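PDB 4REL: UDP-glucose:anthocyanidin 3-O-glucosyltransferase from Clitoria ternatea, which is a plant glycosyltransferase of the GT-B fold, modelled here as a single chain with 3,5,7-trihydroxy-2-(4-hydroxyphenyl)-4H-chromen-4-one bound. Local coordinates for residues T63-H72 / L84-K95. Sequence-based numbering, arbitrary orientation.
Sequences TISDGIPEGH and LFLSTGPDNLRK
Asn92 grips the backbone of Ser65 with both ends of its amide. OD1 accepts from Ser65 N at 3.1 Å, in the carbonyl plane and on a lone pair. ND2 donates to Ser65 O at 2.9 Å; that oxygen lies 17° out of the Asn92 amide plane. CG stands anti to the backbone N of Asn92 (chi1 -174°), which carries the amide off the helix to the loop. ND2 also donates to Thr88 OG1, and that hydroxyl in turn donates to Phe85 O. The amide therefore has its rotation fixed by three bonds.

Ile64 lies beside this amide, and its branches part around Asn92. CB sits 3.5 Å from Asn92 OD1. CG2 runs to Asn92 O, with Lys95 CE a little farther off. CG1 passes near ND2. CD1, the tip, also lies close to ND2, and meets Leu93 CD2 at 3.8 Å and CE1 at the edge of the Phe85 ring. Ile40 of strand 36-42 also packs on Ile64. Lys95 bends at its second and third torsions, and NZ donates to Thr63 O at 2.7 Å, in the carbonyl plane.

Ser65 O, the acceptor of ND2, also lies at the edge of the Phe85 ring, in its plane. Farther along the loop, Thr88 CG2 presses on Gly67 CA at 3.4 Å, a tight carbon pair. Gly67 has a positive phi and no side chain, which lets the two backbones come close. Leu84 CD1 reaches the edge of the His72 ring at CD2, 3.8 Å away, while His72 NE2 is hydrogen-bonded to Glu80 OE2. An ST turn at Ser65 and an Asx turn at Asp66 shape the loop. The whole is a strand-loop-helix connection at the edge strand 59-64 of the N-terminal Rossmann-like domain of a GT-B glycosyltransferase.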
ATOM      1  N   THR A  63      17.703  -5.303 -15.015  1.00  8.89           N
ATOM      2  CA  THR A  63      17.959  -5.959 -13.733  1.00  7.19           C
ATOM      3  C   THR A  63      19.218  -5.440 -13.043  1.00 11.43           C
ATOM      4  O   THR A  63      20.292  -5.385 -13.647  1.00 11.54           O
ATOM      5  CB  THR A  63      18.106  -7.471 -13.924  1.00 12.17           C
ATOM      6  OG1 THR A  63      16.922  -7.994 -14.546  1.00 14.21           O
ATOM      7  CG2 THR A  63      18.328  -8.172 -12.587  1.00 12.96           C
ATOM      8  N   ILE A  64      19.080  -5.086 -11.768  1.00 10.57           N
ATOM      9  CA  ILE A  64      20.223  -4.699 -10.937  1.00  9.46           C
ATOM     10  C   ILE A  64      20.345  -5.628  -9.724  1.00 10.85           C
ATOM     11  O   ILE A  64      19.473  -6.469  -9.480  1.00 12.90           O
ATOM     12  CB  ILE A  64      20.139  -3.238 -10.473  1.00  7.34           C
ATOM     13  CG1 ILE A  64      18.868  -3.001  -9.654  1.00  9.27           C
ATOM     14  CG2 ILE A  64      20.209  -2.286 -11.675  1.00  9.35           C
ATOM     15  CD1 ILE A  64      18.745  -1.580  -9.088  1.00 14.67           C
ATOM     16  N   SER A  65      21.429  -5.478  -8.970  1.00  9.57           N
ATOM     17  CA  SER A  65      21.678  -6.344  -7.809  1.00 11.30           C
ATOM     18  C   SER A  65      20.638  -6.186  -6.696  1.00 14.26           C
ATOM     19  O   SER A  65      20.136  -5.087  -6.464  1.00 10.91           O
ATOM     20  CB  SER A  65      23.065  -6.052  -7.226  1.00 12.93           C
ATOM     21  OG  SER A  65      23.301  -6.850  -6.073  1.00 16.47           O
ATOM     22  N   ASP A  66      20.332  -7.281  -5.995  1.00 11.19           N
ATOM     23  CA  ASP A  66      19.482  -7.203  -4.811  1.00 10.48           C
ATOM     24  C   ASP A  66      20.276  -7.006  -3.519  1.00 11.93           C
ATOM     25  O   ASP A  66      19.693  -6.846  -2.444  1.00 10.76           O
ATOM     26  CB  ASP A  66      18.548  -8.421  -4.697  1.00 13.12           C
ATOM     27  CG  ASP A  66      19.296  -9.752  -4.614  1.00 13.33           C
ATOM     28  OD1 ASP A  66      20.537  -9.769  -4.460  1.00 13.13           O
ATOM     29  OD2 ASP A  66      18.627 -10.806  -4.695  1.00 16.00           O
ATOM     30  N   GLY A  67      21.603  -6.996  -3.626  1.00 11.51           N
ATOM     31  CA  GLY A  67      22.445  -6.752  -2.467  1.00 13.11           C
ATOM     32  C   GLY A  67      22.679  -7.975  -1.610  1.00 10.67           C
ATOM     33  O   GLY A  67      23.291  -7.892  -0.539  1.00 12.07           O
ATOM     34  N   ILE A  68      22.197  -9.116  -2.083  1.00  9.59           N
ATOM     35  CA  ILE A  68      22.371 -10.372  -1.359  1.00 11.75           C
ATOM     36  C   ILE A  68      23.480 -11.154  -2.057  1.00 14.76           C
ATOM     37  O   ILE A  68      23.253 -11.720  -3.126  1.00 17.42           O
ATOM     38  CB  ILE A  68      21.073 -11.212  -1.384  1.00 10.67           C
ATOM     39  CG1 ILE A  68      19.890 -10.409  -0.843  1.00 13.94           C
ATOM     40  CG2 ILE A  68      21.252 -12.507  -0.566  1.00 12.72           C
ATOM     41  CD1 ILE A  68      18.574 -11.168  -0.885  1.00 15.76           C
ATOM     42  N   PRO A  69      24.697 -11.160  -1.481  1.00 13.41           N
ATOM     43  CA  PRO A  69      25.792 -11.875  -2.152  1.00 12.42           C
ATOM     44  C   PRO A  69      25.483 -13.364  -2.230  1.00 12.69           C
ATOM     45  O   PRO A  69      24.834 -13.896  -1.334  1.00 13.59           O
ATOM     46  CB  PRO A  69      27.003 -11.627  -1.240  1.00 12.73           C
ATOM     47  CG  PRO A  69      26.646 -10.402  -0.431  1.00 15.46           C
ATOM     48  CD  PRO A  69      25.140 -10.485  -0.249  1.00 13.58           C
ATOM     49  N   GLU A  70      25.920 -14.027  -3.295  1.00 15.16           N
ATOM     50  CA  GLU A  70      25.657 -15.454  -3.425  1.00 17.64           C
ATOM     51  C   GLU A  70      26.214 -16.177  -2.212  1.00 14.59           C
ATOM     52  O   GLU A  70      27.346 -15.912  -1.788  1.00 16.40           O
ATOM     53  CB  GLU A  70      26.303 -16.005  -4.694  1.00 22.91           C
ATOM     54  CG  GLU A  70      25.964 -17.459  -4.971  1.00 29.54           C
ATOM     55  CD  GLU A  70      26.708 -17.996  -6.177  1.00 46.68           C
ATOM     56  OE1 GLU A  70      27.649 -17.314  -6.646  1.00 53.06           O
ATOM     57  OE2 GLU A  70      26.352 -19.097  -6.654  1.00 49.25           O
ATOM     58  N   GLY A  71      25.418 -17.074  -1.638  1.00 17.32           N
ATOM     59  CA  GLY A  71      25.845 -17.818  -0.466  1.00 18.80           C
ATOM     60  C   GLY A  71      25.203 -17.290   0.801  1.00 14.15           C
ATOM     61  O   GLY A  71      25.055 -18.013   1.787  1.00 21.20           O
ATOM     62  N   HIS A  72      24.815 -16.016   0.792  1.00 12.09           N
ATOM     63  CA  HIS A  72      24.158 -15.456   1.966  1.00 12.14           C
ATOM     64  C   HIS A  72      22.702 -15.915   2.028  1.00 17.94           C
ATOM     65  O   HIS A  72      22.020 -16.022   0.998  1.00 17.03           O
ATOM     66  CB  HIS A  72      24.227 -13.923   1.996  1.00 14.55           C
ATOM     67  CG  HIS A  72      23.574 -13.325   3.202  1.00 11.45           C
ATOM     68  ND1 HIS A  72      23.884 -13.719   4.491  1.00 12.84           N
ATOM     69  CD2 HIS A  72      22.610 -12.383   3.325  1.00 11.15           C
ATOM     70  CE1 HIS A  72      23.149 -13.039   5.347  1.00 12.04           C
ATOM     71  NE2 HIS A  72      22.361 -12.221   4.667  1.00 14.50           N
ATOM     72  N   LEU A  84      19.556  -4.775   2.745  1.00 10.30           N
ATOM     73  CA  LEU A  84      20.571  -5.263   1.808  1.00  8.50           C
ATOM     74  C   LEU A  84      20.430  -4.592   0.451  1.00  8.25           C
ATOM     75  O   LEU A  84      21.428  -4.184  -0.152  1.00  9.29           O
ATOM     76  CB  LEU A  84      20.529  -6.794   1.681  1.00  8.70           C
ATOM     77  CG  LEU A  84      21.043  -7.563   2.910  1.00  9.27           C
ATOM     78  CD1 LEU A  84      20.833  -9.066   2.752  1.00 14.74           C
ATOM     79  CD2 LEU A  84      22.527  -7.267   3.154  1.00 15.16           C
ATOM     80  N   PHE A  85      19.197  -4.449  -0.029  1.00  8.89           N
ATOM     81  CA  PHE A  85      19.006  -3.710  -1.276  1.00  8.30           C
ATOM     82  C   PHE A  85      19.401  -2.245  -1.128  1.00  9.13           C
ATOM     83  O   PHE A  85      20.092  -1.698  -1.977  1.00 10.50           O
ATOM     84  CB  PHE A  85      17.562  -3.778  -1.780  1.00  9.26           C
ATOM     85  CG  PHE A  85      17.326  -2.909  -2.986  1.00  4.92           C
ATOM     86  CD1 PHE A  85      17.835  -3.280  -4.228  1.00  7.05           C
ATOM     87  CD2 PHE A  85      16.645  -1.710  -2.870  1.00  6.82           C
ATOM     88  CE1 PHE A  85      17.642  -2.480  -5.337  1.00  9.60           C
ATOM     89  CE2 PHE A  85      16.453  -0.893  -3.979  1.00  7.50           C
ATOM     90  CZ  PHE A  85      16.945  -1.283  -5.214  1.00 11.51           C
ATOM     91  N   LEU A  86      18.938  -1.593  -0.064  1.00  8.71           N
ATOM     92  CA  LEU A  86      19.242  -0.176   0.086  1.00  8.61           C
ATOM     93  C   LEU A  86      20.756   0.031   0.216  1.00 10.54           C
ATOM     94  O   LEU A  86      21.283   1.058  -0.227  1.00 11.03           O
ATOM     95  CB  LEU A  86      18.491   0.436   1.281  1.00  7.74           C
ATOM     96  CG  LEU A  86      16.971   0.526   1.145  1.00 10.75           C
ATOM     97  CD1 LEU A  86      16.320   0.856   2.502  1.00  8.26           C
ATOM     98  CD2 LEU A  86      16.565   1.556   0.103  1.00 13.43           C
ATOM     99  N   SER A  87      21.454  -0.944   0.795  1.00 11.25           N
ATOM    100  CA  SER A  87      22.901  -0.810   0.988  1.00  7.63           C
ATOM    101  C   SER A  87      23.693  -0.809  -0.318  1.00 10.77           C
ATOM    102  O   SER A  87      24.872  -0.452  -0.319  1.00 12.29           O
ATOM    103  CB  SER A  87      23.443  -1.902   1.917  1.00 14.49           C
ATOM    104  OG  SER A  87      23.581  -3.141   1.232  1.00 13.70           O
ATOM    105  N   THR A  88      23.060  -1.190  -1.427  1.00 12.91           N
ATOM    106  CA  THR A  88      23.766  -1.224  -2.707  1.00 13.89           C
ATOM    107  C   THR A  88      24.018   0.167  -3.272  1.00 14.70           C
ATOM    108  O   THR A  88      24.809   0.319  -4.199  1.00 12.48           O
ATOM    109  CB  THR A  88      23.038  -2.053  -3.782  1.00 11.08           C
ATOM    110  OG1 THR A  88      21.754  -1.484  -4.035  1.00 12.26           O
ATOM    111  CG2 THR A  88      22.861  -3.485  -3.338  1.00 11.70           C
ATOM    112  N   GLY A  89      23.317   1.164  -2.741  1.00 11.89           N
ATOM    113  CA  GLY A  89      23.621   2.557  -3.019  1.00 11.88           C
ATOM    114  C   GLY A  89      23.342   3.008  -4.438  1.00 14.63           C
ATOM    115  O   GLY A  89      22.810   2.254  -5.259  1.00 12.33           O
ATOM    116  N   PRO A  90      23.700   4.263  -4.737  1.00 13.34           N
ATOM    117  CA  PRO A  90      23.392   4.806  -6.060  1.00 12.25           C
ATOM    118  C   PRO A  90      24.183   4.125  -7.174  1.00 11.68           C
ATOM    119  O   PRO A  90      23.704   4.095  -8.300  1.00 12.78           O
ATOM    120  CB  PRO A  90      23.768   6.288  -5.929  1.00 13.37           C
ATOM    121  CG  PRO A  90      24.741   6.349  -4.774  1.00 13.85           C
ATOM    122  CD  PRO A  90      24.264   5.279  -3.828  1.00 10.33           C
ATOM    123  N   ASP A  91      25.356   3.574  -6.883  1.00 11.79           N
ATOM    124  CA  ASP A  91      26.107   2.921  -7.957  1.00 15.43           C
ATOM    125  C   ASP A  91      25.394   1.711  -8.555  1.00 12.37           C
ATOM    126  O   ASP A  91      25.465   1.477  -9.761  1.00 10.74           O
ATOM    127  CB  ASP A  91      27.528   2.578  -7.524  1.00 19.31           C
ATOM    128  CG  ASP A  91      28.423   3.793  -7.513  1.00 29.33           C
ATOM    129  OD1 ASP A  91      28.107   4.760  -8.248  1.00 27.88           O
ATOM    130  OD2 ASP A  91      29.424   3.785  -6.774  1.00 28.26           O
ATOM    131  N   ASN A  92      24.694   0.950  -7.725  1.00 11.25           N
ATOM    132  CA  ASN A  92      23.890  -0.150  -8.236  1.00 11.97           C
ATOM    133  C   ASN A  92      22.766   0.387  -9.115  1.00 12.51           C
ATOM    134  O   ASN A  92      22.463  -0.174 -10.170  1.00  9.61           O
ATOM    135  CB  ASN A  92      23.327  -0.965  -7.073  1.00 11.32           C
ATOM    136  CG  ASN A  92      22.585  -2.210  -7.522  1.00  9.55           C
ATOM    137  OD1 ASN A  92      22.976  -2.880  -8.483  1.00 11.65           O
ATOM    138  ND2 ASN A  92      21.513  -2.539  -6.812  1.00  7.35           N
ATOM    139  N   LEU A  93      22.150   1.485  -8.691  1.00 10.04           N
ATOM    140  CA  LEU A  93      21.106   2.098  -9.503  1.00  6.88           C
ATOM    141  C   LEU A  93      21.659   2.588 -10.830  1.00  9.59           C
ATOM    142  O   LEU A  93      20.990   2.483 -11.871  1.00 11.48           O
ATOM    143  CB  LEU A  93      20.437   3.256  -8.754  1.00  6.17           C
ATOM    144  CG  LEU A  93      19.885   2.928  -7.374  1.00  8.91           C
ATOM    145  CD1 LEU A  93      19.227   4.197  -6.805  1.00  9.73           C
ATOM    146  CD2 LEU A  93      18.878   1.803  -7.465  1.00  8.59           C
ATOM    147  N   ARG A  94      22.883   3.113 -10.815  1.00  7.36           N
ATOM    148  CA  ARG A  94      23.499   3.624 -12.041  0.50  9.10           C
ATOM    149  C   ARG A  94      23.865   2.502 -13.003  1.00 10.79           C
ATOM    150  O   ARG A  94      24.032   2.726 -14.191  1.00 12.72           O
ATOM    151  CB  ARG A  94      24.729   4.489 -11.729  0.50 10.53           C
ATOM    152  CG  ARG A  94      24.399   5.768 -10.967  0.50 12.37           C
ATOM    153  CD  ARG A  94      25.646   6.590 -10.649  0.50 15.29           C
ATOM    154  NE  ARG A  94      25.311   7.835  -9.962  0.50 12.28           N
ATOM    155  CZ  ARG A  94      25.650   8.124  -8.707  0.50 11.80           C
ATOM    156  NH1 ARG A  94      26.358   7.264  -7.979  0.50  4.63           N
ATOM    157  NH2 ARG A  94      25.277   9.283  -8.185  0.50  9.39           N
ATOM    158  N   LYS A  95      23.999   1.285 -12.489  1.00 11.11           N
ATOM    159  CA  LYS A  95      24.209   0.157 -13.391  1.00 11.30           C
ATOM    160  C   LYS A  95      22.916  -0.042 -14.197  1.00 10.15           C
ATOM    161  O   LYS A  95      22.949  -0.330 -15.389  1.00 11.79           O
ATOM    162  CB  LYS A  95      24.602  -1.115 -12.623  1.00 11.43           C
ATOM    163  CG  LYS A  95      25.294  -2.170 -13.473  1.00 28.59           C
ATOM    164  CD  LYS A  95      24.309  -3.121 -14.140  1.00 38.05           C
ATOM    165  CE  LYS A  95      23.599  -4.002 -13.123  1.00 35.66           C
ATOM    166  NZ  LYS A  95      23.037  -5.241 -13.729  1.00 30.00           N
TER